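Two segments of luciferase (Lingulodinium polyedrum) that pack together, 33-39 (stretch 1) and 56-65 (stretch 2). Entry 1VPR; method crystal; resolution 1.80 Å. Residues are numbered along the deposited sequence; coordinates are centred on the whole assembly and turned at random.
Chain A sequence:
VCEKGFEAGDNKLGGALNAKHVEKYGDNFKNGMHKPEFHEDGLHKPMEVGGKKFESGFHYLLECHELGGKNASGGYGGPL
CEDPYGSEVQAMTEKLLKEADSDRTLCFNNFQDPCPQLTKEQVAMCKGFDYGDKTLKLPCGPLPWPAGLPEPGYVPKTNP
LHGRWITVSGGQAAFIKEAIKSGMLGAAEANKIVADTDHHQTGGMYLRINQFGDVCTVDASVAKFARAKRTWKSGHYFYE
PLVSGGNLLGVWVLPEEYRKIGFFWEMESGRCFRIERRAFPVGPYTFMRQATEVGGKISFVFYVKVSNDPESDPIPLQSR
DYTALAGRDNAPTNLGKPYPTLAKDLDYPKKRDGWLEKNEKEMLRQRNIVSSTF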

# COMPACT_ATOMS: atom_id res chain seq x y z
N MSE A 33 -7.98 -7.69 9.89
CA MSE A 33 -8.34 -7.71 8.45
C MSE A 33 -9.69 -7.06 8.09
O MSE A 33 -10.63 -7.10 8.89
CB MSE A 33 -8.41 -9.16 7.96
CG MSE A 33 -7.26 -10.04 8.40
SE MSE A 33 -5.62 -9.56 7.50
CE MSE A 33 -5.93 -10.67 5.93
N HIS A 34 -9.78 -6.50 6.88
CA HIS A 34 -11.02 -5.89 6.40
C HIS A 34 -11.47 -6.71 5.20
O HIS A 34 -10.84 -6.67 4.13
CB HIS A 34 -10.82 -4.44 5.96
CG HIS A 34 -12.07 -3.78 5.45
ND1 HIS A 34 -12.04 -2.67 4.62
CD2 HIS A 34 -13.38 -4.07 5.65
CE1 HIS A 34 -13.29 -2.32 4.33
NE2 HIS A 34 -14.11 -3.15 4.94
N LYS A 35 -12.56 -7.46 5.37
CA LYS A 35 -13.09 -8.30 4.31
C LYS A 35 -14.58 -8.02 4.10
O LYS A 35 -15.43 -8.68 4.71
CB LYS A 35 -12.87 -9.76 4.65
N PRO A 36 -14.92 -7.04 3.25
CA PRO A 36 -16.32 -6.70 2.99
C PRO A 36 -16.87 -7.50 1.82
O PRO A 36 -16.10 -8.07 1.03
CB PRO A 36 -16.26 -5.21 2.69
CG PRO A 36 -15.00 -5.12 1.87
CD PRO A 36 -14.02 -6.06 2.59
N GLU A 37 -18.19 -7.55 1.70
CA GLU A 37 -18.83 -8.28 0.61
C GLU A 37 -19.57 -7.28 -0.29
O GLU A 37 -20.60 -6.71 0.10
CB GLU A 37 -19.80 -9.32 1.17
N PHE A 38 -19.03 -7.07 -1.49
CA PHE A 38 -19.61 -6.15 -2.46
C PHE A 38 -20.52 -6.91 -3.39
O PHE A 38 -20.15 -8.00 -3.86
CB PHE A 38 -18.51 -5.49 -3.30
CG PHE A 38 -17.56 -4.66 -2.50
CD1 PHE A 38 -16.24 -5.07 -2.34
CD2 PHE A 38 -17.98 -3.47 -1.92
CE1 PHE A 38 -15.35 -4.29 -1.61
CE2 PHE A 38 -17.10 -2.69 -1.19
CZ PHE A 38 -15.78 -3.10 -1.03
N HIS A 39 -21.69 -6.35 -3.68
CA HIS A 39 -22.66 -6.97 -4.59
C HIS A 39 -21.91 -7.80 -5.63
O HIS A 39 -20.91 -7.36 -6.19
CB HIS A 39 -23.52 -5.90 -5.28
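Stretch 2 56-65: SGFHYLLECH

The helix that begins at G57 packs against the extended segment 33-39 of the same chain. Stretch 2 is helical from G57 onward, held by backbone bonds such as L61 N to G57 O (3.0 Å), L62 N to F58 O (2.9 Å) and C64 N to Y60 O (2.9 Å). S56 occupies the N-cap position, and its OG is hydrogen-bonded to H59 ND1 at 2.5 Å. The two stretches run in roughly opposite senses: F38 lies beside the start of the helix (CA of F38 to CA of G57, 6.0 Å), whereas H34, in the short strand 33-34, lies beside its later part (CA of H34 to CA of C64, 10.0 Å). The wider gap there is bridged by side chains. Along stretch 1, the CA-to-CB bonds of H34 and P36 point toward the helix and those of K35 and E37 away, so alternate residues make the contact; together the stretches bury 245 Å².

The polar contact is a short hydrogen bond of 2.6 Å between H34 NE2 and Y60 OH, the one hydrogen bond between the stretches. It joins the two rings rim to rim, with centroids 5.5 Å apart and planes at 52°, neither lying over the other's face.

One turn beyond Y60, C64 places SG 3.7 Å from H34 CE1 and 4.6 Å from the H34 ring centroid, an oblique approach.

Among the apolar contacts, P36 CB rests 3.6 Å from Y60 CE2, and F38 CE2 lies 3.9 Å from Y60 CD2, so Y60 touches three residues of stretch 1. The CA-to-CB bond of F38 points sideways, but its ring extends to the helix, where F38 CZ meets L61 CD2 at 3.7 Å and F38 CD2 approaches G57 CA at 3.9 Å. Glycine leaves room for this ring: an ideal CB on G57 would sit only 3.0 Å from F38 CD2.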

# COMPACT_ATOMS: atom_id res chain seq x y z
N SER A 56 -23.88 2.52 -2.90
CA SER A 56 -23.01 1.70 -3.74
C SER A 56 -21.79 1.24 -2.95
O SER A 56 -21.54 1.71 -1.85
CB SER A 56 -22.53 2.48 -4.97
OG SER A 56 -21.55 3.45 -4.61
N GLY A 57 -21.03 0.32 -3.53
CA GLY A 57 -19.83 -0.14 -2.87
C GLY A 57 -18.85 1.01 -2.75
O GLY A 57 -18.08 1.09 -1.79
N PHE A 58 -18.87 1.90 -3.74
CA PHE A 58 -17.98 3.06 -3.72
C PHE A 58 -18.29 3.94 -2.53
O PHE A 58 -17.38 4.50 -1.92
CB PHE A 58 -18.11 3.87 -5.01
CG PHE A 58 -17.47 3.22 -6.21
CD1 PHE A 58 -18.24 2.78 -7.28
CD2 PHE A 58 -16.09 3.07 -6.28
CE1 PHE A 58 -17.65 2.20 -8.40
CE2 PHE A 58 -15.48 2.48 -7.39
CZ PHE A 58 -16.26 2.05 -8.45
N HIS A 59 -19.58 4.07 -2.18
CA HIS A 59 -19.96 4.87 -1.03
C HIS A 59 -19.42 4.27 0.26
O HIS A 59 -19.11 4.99 1.21
CB HIS A 59 -21.48 5.00 -0.93
CG HIS A 59 -22.07 5.89 -1.98
ND1 HIS A 59 -22.13 5.53 -3.31
CD2 HIS A 59 -22.54 7.16 -1.90
CE1 HIS A 59 -22.62 6.55 -4.00
NE2 HIS A 59 -22.87 7.54 -3.17
N TYR A 60 -19.32 2.94 0.29
CA TYR A 60 -18.80 2.27 1.47
C TYR A 60 -17.29 2.58 1.56
O TYR A 60 -16.77 2.90 2.63
CB TYR A 60 -19.00 0.76 1.35
CG TYR A 60 -18.35 -0.03 2.47
CD1 TYR A 60 -18.84 0.02 3.78
CD2 TYR A 60 -17.25 -0.86 2.21
CE1 TYR A 60 -18.25 -0.75 4.80
CE2 TYR A 60 -16.66 -1.63 3.21
CZ TYR A 60 -17.16 -1.57 4.49
OH TYR A 60 -16.56 -2.32 5.48
N LEU A 61 -16.61 2.47 0.43
CA LEU A 61 -15.18 2.75 0.39
C LEU A 61 -14.91 4.20 0.81
O LEU A 61 -13.95 4.47 1.53
CB LEU A 61 -14.63 2.50 -1.02
CG LEU A 61 -14.65 1.06 -1.52
CD1 LEU A 61 -13.92 1.00 -2.85
CD2 LEU A 61 -14.01 0.13 -0.49
N LEU A 62 -15.75 5.13 0.38
CA LEU A 62 -15.54 6.52 0.76
C LEU A 62 -15.57 6.66 2.26
O LEU A 62 -14.74 7.37 2.84
CB LEU A 62 -16.60 7.43 0.16
CG LEU A 62 -16.29 8.01 -1.22
CD1 LEU A 62 -17.36 9.05 -1.56
CD2 LEU A 62 -14.91 8.68 -1.22
N GLU A 63 -16.51 5.99 2.91
CA GLU A 63 -16.58 6.09 4.35
C GLU A 63 -15.39 5.37 4.99
O GLU A 63 -14.88 5.80 6.02
CB GLU A 63 -17.89 5.51 4.87
CG GLU A 63 -18.12 5.78 6.34
CD GLU A 63 -19.48 5.27 6.78
OE1 GLU A 63 -19.55 4.19 7.42
OE2 GLU A 63 -20.48 5.95 6.47
N CYS A 64 -14.92 4.28 4.39
CA CYS A 64 -13.79 3.57 4.97
C CYS A 64 -12.51 4.38 4.86
O CYS A 64 -11.56 4.15 5.61
CB CYS A 64 -13.59 2.21 4.31
SG CYS A 64 -14.81 0.97 4.78
N HIS A 65 -12.48 5.33 3.92
CA HIS A 65 -11.29 6.16 3.75
C HIS A 65 -11.07 7.05 4.98
O HIS A 65 -9.92 7.38 5.32
CB HIS A 65 -11.42 7.00 2.48
CG HIS A 65 -10.72 6.39 1.31
ND1 HIS A 65 -9.35 6.18 1.31
CD2 HIS A 65 -11.19 5.83 0.17
CE1 HIS A 65 -9.02 5.50 0.22
NE2 HIS A 65 -10.11 5.27 -0.48